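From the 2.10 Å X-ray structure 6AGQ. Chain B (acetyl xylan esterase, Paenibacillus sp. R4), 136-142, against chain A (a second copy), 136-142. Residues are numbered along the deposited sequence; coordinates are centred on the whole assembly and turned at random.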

# COMPACT_ATOMS: atom_id res chain seq x y z
N GLY B 136 12.91 19.92 22.94
CA GLY B 136 12.13 18.70 22.71
C GLY B 136 12.71 17.91 21.57
O GLY B 136 13.86 18.09 21.23
N GLY B 137 11.91 17.04 20.96
CA GLY B 137 12.33 16.41 19.73
C GLY B 137 11.22 15.65 19.03
O GLY B 137 10.03 15.72 19.39
N ILE B 138 11.69 14.91 18.04
CA ILE B 138 10.91 13.99 17.24
C ILE B 138 10.65 12.71 18.02
O ILE B 138 11.50 12.30 18.76
CB ILE B 138 11.66 13.70 15.91
CG1 ILE B 138 11.95 15.00 15.16
CG2 ILE B 138 10.87 12.75 15.01
CD1 ILE B 138 10.77 15.96 14.98
N PRO B 139 9.47 12.05 17.85
CA PRO B 139 9.30 10.79 18.61
C PRO B 139 10.47 9.84 18.39
O PRO B 139 10.91 9.69 17.26
CB PRO B 139 7.99 10.19 18.01
CG PRO B 139 7.24 11.40 17.55
CD PRO B 139 8.33 12.25 16.94
N GLY B 140 10.96 9.21 19.44
CA GLY B 140 12.23 8.48 19.37
C GLY B 140 13.39 9.15 20.13
O GLY B 140 13.20 9.90 21.05
N TRP B 141 14.60 8.82 19.77
CA TRP B 141 15.81 9.24 20.57
C TRP B 141 16.88 9.91 19.74
O TRP B 141 17.72 10.66 20.30
CB TRP B 141 16.42 8.04 21.44
CG TRP B 141 15.37 7.41 22.32
CD1 TRP B 141 14.92 7.84 23.52
CD2 TRP B 141 14.55 6.29 21.95
NE1 TRP B 141 13.84 7.06 23.95
CE2 TRP B 141 13.62 6.09 22.99
CE3 TRP B 141 14.54 5.43 20.86
CZ2 TRP B 141 12.68 5.06 22.96
CZ3 TRP B 141 13.62 4.42 20.82
CH2 TRP B 141 12.68 4.24 21.88
N MET B 142 16.87 9.71 18.44
CA MET B 142 17.97 10.23 17.56
C MET B 142 18.17 11.75 17.57
O MET B 142 19.18 12.24 17.11
CB MET B 142 17.59 10.00 16.11
CG MET B 142 17.31 8.61 15.70
SD MET B 142 18.69 7.50 15.88
CE MET B 142 19.78 8.18 14.59
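Chain A (136-142) GGIPGWM

The same loop from two copies of the esterase meets itself here in a nearly symmetric, largely apolar contact, in which each copy's tryptophan packs on the other's proline around a centre bridged by water. The example illustrates a general rule of self-association: when a segment packs against its own copy about a local twofold, each contact between unlike residues is made twice, while like atoms facing each other across the axis meet once.

Neither stretch forms regular helix or strand, and chain A repeats the backbone of chain B closely. Gly A140 has phi/psi of 107/-159°, against 109/-158° for Gly B140, a conformation in which a CB would jam against the preceding carbonyl oxygen. Pro A139, at -51/138°, likewise matches Pro B139. The register reverses between the copies: the CA of Pro B139 lies 4.4 Å from the CA of Gly A140, and the CA of Gly B140 lies 4.4 Å from the CA of Pro A139. At the centre, Gly B140 N and Gly A140 N approach to 3.8 Å.

Around this centre the side chains pack reciprocally. Trp A141 reaches Pro B139, with CH2 3.8 Å from the proline CG; in return Trp B141 CH2 lies 3.6 Å from Pro A139 CG. Each indole also presents its edge to a carbonyl, Trp A141 CZ2 to Gly B137 O at 3.6 Å and Trp B141 CZ2 to Gly A137 O at 3.8 Å. Both tryptophans hold the m rotamer, and their CA-to-CB bonds point sideways although the ring ends come nearer.

No direct hydrogen bond crosses between the stretches. Water 1 accepts from Gly B140 N at 3.2 Å and, weakly, from Gly A140 N at 2.9 Å; water 2 accepts from Gly A140 N at 3.1 Å and donates to Gly B140 O at 3.0 Å. Both draw on the one N-H of Gly A140, so they share it or are alternatives.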

# COMPACT_ATOMS: atom_id res chain seq x y z
N GLY A 136 12.04 2.89 30.74
CA GLY A 136 11.94 3.41 29.39
C GLY A 136 10.54 3.44 28.79
O GLY A 136 9.49 3.42 29.49
N GLY A 137 10.50 3.49 27.45
CA GLY A 137 9.21 3.36 26.77
C GLY A 137 9.25 3.06 25.31
O GLY A 137 10.27 2.80 24.75
N ILE A 138 8.06 3.15 24.71
CA ILE A 138 7.85 3.07 23.28
C ILE A 138 8.20 4.45 22.72
O ILE A 138 7.87 5.45 23.35
CB ILE A 138 6.35 2.77 23.01
CG1 ILE A 138 5.92 1.46 23.71
CG2 ILE A 138 5.99 2.71 21.53
CD1 ILE A 138 6.77 0.23 23.45
N PRO A 139 8.82 4.53 21.51
CA PRO A 139 9.08 5.87 20.97
C PRO A 139 7.83 6.74 20.99
O PRO A 139 6.78 6.26 20.63
CB PRO A 139 9.50 5.61 19.52
CG PRO A 139 9.98 4.18 19.51
CD PRO A 139 9.11 3.48 20.53
N GLY A 140 7.97 8.01 21.37
CA GLY A 140 6.83 8.88 21.74
C GLY A 140 6.75 9.15 23.24
O GLY A 140 7.71 8.98 23.96
N TRP A 141 5.59 9.53 23.71
CA TRP A 141 5.40 9.99 25.09
C TRP A 141 4.27 9.29 25.84
O TRP A 141 4.26 9.36 27.05
CB TRP A 141 5.19 11.54 25.09
CG TRP A 141 6.31 12.24 24.40
CD1 TRP A 141 7.52 12.50 24.92
CD2 TRP A 141 6.37 12.64 23.03
NE1 TRP A 141 8.31 13.10 23.99
CE2 TRP A 141 7.64 13.17 22.81
CE3 TRP A 141 5.47 12.62 21.98
CZ2 TRP A 141 8.03 13.68 21.59
CZ3 TRP A 141 5.86 13.10 20.77
CH2 TRP A 141 7.13 13.64 20.57
N MET A 142 3.39 8.57 25.14
CA MET A 142 2.17 7.94 25.76
C MET A 142 2.46 6.89 26.85
O MET A 142 1.56 6.57 27.65
CB MET A 142 1.36 7.15 24.72
CG MET A 142 0.77 7.89 23.55
SD MET A 142 -0.30 9.23 24.08
CE MET A 142 -1.67 8.22 24.65
O HOH W 1 9.48 10.41 22.06
O HOH W 2 10.89 8.45 22.35